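Local coordinates for fibronectin-binding protein (Streptococcus pyogenes, PDB 5A0L) that binds fibronectin and mediates covalent attachment to the host through an internal thioester in its N-terminal domain, at residues M146-R149 with E150-G154; I156-S159 with Q160-M164. All coordinates share one frame; numbering follows the deposited sequence. Where two conformers were deposited one is given.

Contact 1 of 2, residues M146-R149 with E150-G154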
ATOM      1  N   MET A 146     -12.378  14.586  -1.794  1.00 17.89           N
ATOM      2  CA  MET A 146     -12.063  13.449  -0.924  1.00 15.88           C
ATOM      3  C   MET A 146     -11.769  13.924   0.483  1.00 15.88           C
ATOM      4  O   MET A 146     -11.094  14.938   0.691  1.00 16.59           O
ATOM      5  CB  MET A 146     -10.918  12.622  -1.489  1.00 17.88           C
ATOM      6  CG  MET A 146     -11.364  11.797  -2.685  1.00 18.59           C
ATOM      7  SD  MET A 146     -10.011  10.861  -3.424  1.00 19.94           S
ATOM      8  CE  MET A 146      -9.802   9.583  -2.230  1.00 21.32           C
ATOM      9  N   TRP A 147     -12.283  13.151   1.437  1.00 16.01           N
ATOM     10  CA  TRP A 147     -12.115  13.415   2.880  1.00 16.41           C
ATOM     11  C   TRP A 147     -12.793  14.717   3.350  1.00 16.58           C
ATOM     12  O   TRP A 147     -12.530  15.195   4.465  1.00 19.15           O
ATOM     13  CB  TRP A 147     -10.624  13.367   3.288  1.00 17.20           C
ATOM     14  CG  TRP A 147      -9.974  12.104   2.881  1.00 17.04           C
ATOM     15  CD1 TRP A 147     -10.244  10.866   3.353  1.00 20.38           C
ATOM     16  CD2 TRP A 147      -8.951  11.942   1.883  1.00 17.46           C
ATOM     17  NE1 TRP A 147      -9.458   9.938   2.706  1.00 22.33           N
ATOM     18  CE2 TRP A 147      -8.658  10.576   1.795  1.00 19.84           C
ATOM     19  CE3 TRP A 147      -8.266  12.828   1.058  1.00 17.36           C
ATOM     20  CZ2 TRP A 147      -7.678  10.080   0.947  1.00 20.35           C
ATOM     21  CZ3 TRP A 147      -7.300  12.333   0.203  1.00 19.19           C
ATOM     22  CH2 TRP A 147      -7.019  10.976   0.145  1.00 19.84           C
ATOM     23  N   GLU A 148     -13.673  15.286   2.539  1.00 16.75           N
ATOM     24  CA  GLU A 148     -14.390  16.467   2.969  1.00 17.11           C
ATOM     25  C   GLU A 148     -15.260  16.174   4.206  1.00 18.98           C
ATOM     26  O   GLU A 148     -15.476  17.055   5.042  1.00 20.00           O
ATOM     27  CB  GLU A 148     -15.225  17.042   1.833  1.00 18.61           C
ATOM     28  CG  GLU A 148     -15.820  18.412   2.125  1.00 20.20           C
ATOM     29  CD  GLU A 148     -14.828  19.559   2.303  1.00 23.89           C
ATOM     30  OE1 GLU A 148     -13.633  19.426   2.021  1.00 26.01           O
ATOM     31  OE2 GLU A 148     -15.309  20.632   2.710  1.00 31.95           O
ATOM     32  N   ARG A 149     -15.824  14.958   4.302  1.00 16.84           N
ATOM     33  CA  ARG A 149     -16.606  14.623   5.481  1.00 19.36           C
ATOM     34  C   ARG A 149     -15.749  14.759   6.746  1.00 18.67           C
ATOM     35  O   ARG A 149     -16.176  15.357   7.756  1.00 21.07           O
ATOM     36  CB  ARG A 149     -17.199  13.230   5.371  1.00 21.37           C
ATOM     37  CG  ARG A 149     -18.147  12.898   6.514  1.00 23.51           C
ATOM     38  CD  ARG A 149     -18.798  11.523   6.334  1.00 23.81           C
ATOM     39  NE  ARG A 149     -19.743  11.503   5.214  1.00 24.30           N
ATOM     40  CZ  ARG A 149     -20.370  10.411   4.782  1.00 25.06           C
ATOM     41  NH1 ARG A 149     -20.158   9.246   5.380  1.00 27.30           N
ATOM     42  NH2 ARG A 149     -21.192  10.476   3.745  1.00 27.24           N
ATOM     43  N   GLU A 150     -14.529  14.228   6.692  1.00 19.63           N
ATOM     44  CA  GLU A 150     -13.576  14.388   7.785  1.00 21.22           C
ATOM     45  C   GLU A 150     -13.250  15.848   8.124  1.00 23.44           C
ATOM     46  O   GLU A 150     -13.138  16.187   9.280  1.00 24.06           O
ATOM     47  CB  GLU A 150     -12.296  13.621   7.484  1.00 22.35           C
ATOM     48  CG  GLU A 150     -12.419  12.108   7.617  1.00 22.37           C
ATOM     49  CD  GLU A 150     -13.088  11.371   6.471  1.00 24.53           C
ATOM     50  OE1 GLU A 150     -13.404  11.932   5.393  1.00 23.40           O
ATOM     51  OE2 GLU A 150     -13.278  10.158   6.669  1.00 35.33           O
ATOM     52  N   VAL A 151     -13.086  16.699   7.129  1.00 21.41           N
ATOM     53  CA  VAL A 151     -12.819  18.110   7.367  1.00 22.29           C
ATOM     54  C   VAL A 151     -13.981  18.752   8.104  1.00 21.92           C
ATOM     55  O   VAL A 151     -13.797  19.433   9.121  1.00 24.07           O
ATOM     56  CB  VAL A 151     -12.555  18.872   6.035  1.00 23.42           C
ATOM     57  CG1 VAL A 151     -12.360  20.359   6.284  1.00 25.50           C
ATOM     58  CG2 VAL A 151     -11.323  18.323   5.320  1.00 23.83           C
ATOM     59  N   ARG A 152     -15.185  18.523   7.615  1.00 21.07           N
ATOM     60  CA  ARG A 152     -16.390  19.136   8.186  0.50 21.71           C
ATOM     61  C   ARG A 152     -16.597  18.718   9.638  1.00 25.71           C
ATOM     62  O   ARG A 152     -17.075  19.490  10.472  1.00 29.72           O
ATOM     63  CB  ARG A 152     -17.644  18.756   7.378  0.50 20.51           C
ATOM     64  CG  ARG A 152     -17.647  19.172   5.898  0.50 22.62           C
ATOM     65  CD  ARG A 152     -17.478  20.662   5.645  0.50 28.25           C
ATOM     66  NE  ARG A 152     -17.395  20.914   4.214  0.50 37.32           N
ATOM     67  CZ  ARG A 152     -18.420  20.783   3.381  0.50 37.53           C
ATOM     68  NH1 ARG A 152     -19.593  20.426   3.858  0.50 35.80           N
ATOM     69  NH2 ARG A 152     -18.277  21.006   2.080  0.50 41.79           N
ATOM     70  N   ASN A 153     -16.253  17.474   9.929  1.00 22.94           N
ATOM     71  CA  ASN A 153     -16.409  16.933  11.278  1.00 26.16           C
ATOM     72  C   ASN A 153     -15.217  17.120  12.218  1.00 26.47           C
ATOM     73  O   ASN A 153     -15.198  16.589  13.350  1.00 32.52           O
ATOM     74  CB  ASN A 153     -16.754  15.460  11.147  1.00 28.35           C
ATOM     75  CG  ASN A 153     -18.185  15.272  10.708  1.00 29.53           C
ATOM     76  OD1 ASN A 153     -18.478  14.922   9.567  1.00 45.49           O
ATOM     77  ND2 ASN A 153     -19.100  15.596  11.599  1.00 30.56           N
ATOM     78  N   GLY A 154     -14.239  17.887  11.759  1.00 25.45           N
ATOM     79  CA  GLY A 154     -13.094  18.254  12.573  1.00 26.30           C
ATOM     80  C   GLY A 154     -12.121  17.127  12.828  1.00 29.84           C
ATOM     81  O   GLY A 154     -11.302  17.205  13.744  1.00 36.61           O
TER

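Contact 2 of 2, residues I156-S159 with Q160-M164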
ATOM      1  N   ILE A 156      -9.949  15.639  10.333  1.00 29.88           N
ATOM      2  CA  ILE A 156      -8.709  15.946   9.665  1.00 28.15           C
ATOM      3  C   ILE A 156      -8.777  17.424   9.356  1.00 29.54           C
ATOM      4  O   ILE A 156      -9.823  17.927   8.924  1.00 30.05           O
ATOM      5  CB  ILE A 156      -8.482  15.138   8.359  1.00 29.11           C
ATOM      6  CG1 ILE A 156      -8.644  13.634   8.595  1.00 30.34           C
ATOM      7  CG2 ILE A 156      -7.085  15.418   7.833  1.00 32.68           C
ATOM      8  CD1 ILE A 156      -8.609  12.776   7.351  1.00 28.89           C
ATOM      9  N   SER A 157      -7.674  18.118   9.607  1.00 31.98           N
ATOM     10  CA  SER A 157      -7.628  19.539   9.360  1.00 38.95           C
ATOM     11  C   SER A 157      -7.703  19.795   7.867  1.00 43.25           C
ATOM     12  O   SER A 157      -7.331  18.945   7.021  1.00 32.90           O
ATOM     13  CB  SER A 157      -6.367  20.156   9.953  1.00 38.34           C
ATOM     14  OG  SER A 157      -5.217  19.601   9.290  1.00 48.21           O
ATOM     15  N   GLU A 158      -8.242  20.972   7.576  1.00 54.69           N
ATOM     16  CA  GLU A 158      -8.258  21.474   6.231  1.00 39.86           C
ATOM     17  C   GLU A 158      -6.845  21.429   5.670  1.00 36.64           C
ATOM     18  O   GLU A 158      -6.659  21.000   4.538  1.00 33.98           O
ATOM     19  CB  GLU A 158      -8.811  22.899   6.197  1.00 47.20           C
ATOM     20  CG  GLU A 158      -9.098  23.448   4.805  1.00 53.04           C
ATOM     21  CD  GLU A 158     -10.342  22.843   4.174  1.00 57.71           C
ATOM     22  OE1 GLU A 158     -10.265  21.677   3.761  1.00 78.69           O
ATOM     23  OE2 GLU A 158     -11.391  23.531   4.076  1.00 78.12           O
ATOM     24  N   SER A 159      -5.851  21.836   6.462  1.00 34.98           N
ATOM     25  CA  SER A 159      -4.477  21.842   5.982  1.00 31.00           C
ATOM     26  C   SER A 159      -3.978  20.448   5.606  1.00 28.50           C
ATOM     27  O   SER A 159      -3.378  20.285   4.518  1.00 29.95           O
ATOM     28  CB  SER A 159      -3.516  22.516   6.973  1.00 33.83           C
ATOM     29  OG  SER A 159      -3.327  21.746   8.165  1.00 42.92           O
ATOM     30  N   GLN A 160      -4.231  19.428   6.448  1.00 30.46           N
ATOM     31  CA  GLN A 160      -3.775  18.068   6.126  1.00 23.92           C
ATOM     32  C   GLN A 160      -4.507  17.585   4.847  1.00 19.34           C
ATOM     33  O   GLN A 160      -3.890  16.975   3.980  1.00 17.38           O
ATOM     34  CB  GLN A 160      -3.998  16.988   7.253  1.00 24.79           C
ATOM     35  CG  GLN A 160      -3.018  16.936   8.429  1.00 22.82           C
ATOM     36  CD  GLN A 160      -1.709  16.359   7.944  1.00 24.06           C
ATOM     37  OE1 GLN A 160      -1.580  15.146   7.675  1.00 18.18           O
ATOM     38  NE2 GLN A 160      -0.737  17.223   7.788  1.00 24.13           N
ATOM     39  N   VAL A 161      -5.818  17.825   4.764  1.00 19.50           N
ATOM     40  CA  VAL A 161      -6.587  17.282   3.643  1.00 17.87           C
ATOM     41  C   VAL A 161      -6.144  17.937   2.328  1.00 18.40           C
ATOM     42  O   VAL A 161      -6.065  17.254   1.310  1.00 16.71           O
ATOM     43  CB  VAL A 161      -8.111  17.372   3.899  1.00 19.03           C
ATOM     44  CG1 VAL A 161      -8.885  16.849   2.732  1.00 20.90           C
ATOM     45  CG2 VAL A 161      -8.526  16.439   5.051  1.00 25.18           C
ATOM     46  N   THR A 162      -5.820  19.229   2.338  1.00 20.86           N
ATOM     47  CA  THR A 162      -5.331  19.861   1.128  1.00 21.67           C
ATOM     48  C   THR A 162      -4.025  19.181   0.666  1.00 19.16           C
ATOM     49  O   THR A 162      -3.840  18.887  -0.539  1.00 19.87           O
ATOM     50  CB  THR A 162      -5.143  21.366   1.361  1.00 27.67           C
ATOM     51  OG1 THR A 162      -6.410  21.936   1.723  1.00 36.23           O
ATOM     52  CG2 THR A 162      -4.607  22.051   0.116  1.00 33.47           C
ATOM     53  N   LEU A 163      -3.113  18.923   1.599  1.00 18.15           N
ATOM     54  CA  LEU A 163      -1.866  18.222   1.235  1.00 17.43           C
ATOM     55  C   LEU A 163      -2.171  16.836   0.655  1.00 14.85           C
ATOM     56  O   LEU A 163      -1.556  16.395  -0.317  1.00 15.60           O
ATOM     57  CB  LEU A 163      -0.929  18.055   2.449  1.00 16.64           C
ATOM     58  CG  LEU A 163      -0.308  19.339   3.028  1.00 18.31           C
ATOM     59  CD1 LEU A 163       0.475  18.957   4.266  1.00 19.37           C
ATOM     60  CD2 LEU A 163       0.533  20.063   2.011  1.00 21.04           C
ATOM     61  N   MET A 164      -3.089  16.122   1.307  1.00 14.34           N
ATOM     62  CA  MET A 164      -3.422  14.747   0.877  1.00 13.59           C
ATOM     63  C   MET A 164      -3.982  14.694  -0.544  1.00 13.37           C
ATOM     64  O   MET A 164      -3.588  13.835  -1.340  1.00 14.01           O
ATOM     65  CB  MET A 164      -4.445  14.157   1.849  1.00 14.64           C
ATOM     66  CG  MET A 164      -3.868  13.865   3.261  1.00 15.00           C
ATOM     67  SD  MET A 164      -5.170  13.584   4.501  1.00 15.94           S
ATOM     68  CE  MET A 164      -5.780  11.966   3.980  1.00 14.79           C
TER
HETATM   69  O   HOH W   1      -0.999  19.575   8.284  1.00 90.54           O

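Contact 1 of 2, residues M146-R149 with E150-G154
From W147 at the N-cap to N153, this short helix of the thioester domain is a single run of i to i+4 bonds: V151 N to W147 O, R152 N to E148 O at 3.0 Å and N153 N to R149 O. A Schellman motif ends it, in which G154, at positive phi, sends its N back to V151 O over 3.1 Å.

One turn of helix separates the partners of the main side-chain contact, the salt bridge of E148 with R152, which belongs to one of the two conformers modelled for R152. Both chains bend at chi2, and in that conformer R152 NE reaches E148 OE2 at 2.6 Å. The bond meets E148 OE2 on its anti side and is bent, with N-H...O 139°; R152 NH2 adds a weak second bond to E148 OE2 at 3.1 Å. Carboxylate and guanidinium planes stand 79° apart, so the pair is not a flat two-oxygen bidentate bridge, and E148 CG lies over one guanidinium face. OE1, the other oxygen, is taken by R165 of helix 158-172, which gives the carboxylate a second arginine partner.

The N-cap residue W147 packs its indole against L125, V126 and N129 of helix 120-135 and M164 of helix 158-172. E150, bent at chi2 (78°), brings its OE1 to the indole edge, in plane, 3.9 Å from W147 CD1 and 3.2 Å from W147 CA.

Contact 2 of 2, residues I156-S159 with Q160-M164
S157 caps the N-terminus of helix 158-172 in the thioester domain, its OG accepting from Q160 N at 3.0 Å with N-H...O 161°. With chi1 at 64°, OG sits between the backbone N and the carbonyl carbon of S157, and from there it faces the first turn.

Main-chain bonds carry the helix on from this cap: V161 N to S157 O, T162 N to E158 O and L163 N to S159 O, all close to straight. The T162 hydroxyl adds a side-chain bond to this series. T162 OG1, anti to its own carbonyl carbon, gives its proton to E158 O at 3.0 Å from above the carbonyl plane, whereas T162 N comes nearly along the C=O axis at 2.9 Å. Two donors of one residue thus grip a single carbonyl oxygen.

Apolar contact centres on I156, just ahead of the cap. The I156 side chain crosses those of Q160 and V161 at about a right angle, and I156 CG2 meets Q160 CB at 3.5 Å and V161 CG2 at 3.3 Å; the latter is tighter than ordinary van der Waals contact. I156 CG2 also lies 4.3 Å from M164 SD.

At the polar end of Q160, the amide is fixed from outside the helix start: NE2 bonds to G117 O, while OE1 accepts from E119 N and N122 ND2.

Contacts 1 and 2 follow one another along the chain, their centres 9 Å apart, and they touch where helix 148-152 meets the first turns of helix 158-172. V151 CG2 packs on V161 CG2 at 3.4 Å, and the indole of contact 1 reaches contact 2 through W147 CZ3 and M164 CB at 3.8 Å. Both W147 and M164 also touch V126 of helix 120-135. R165, one residue past contact 2, binds M146 O as well as E148, joining helix 158-172, about two turns in, to the start of helix 148-152. Contact 1 lies at the surface, with the E150 side chain about 13 Å from a bound zinc ion; contact 2 is partly buried.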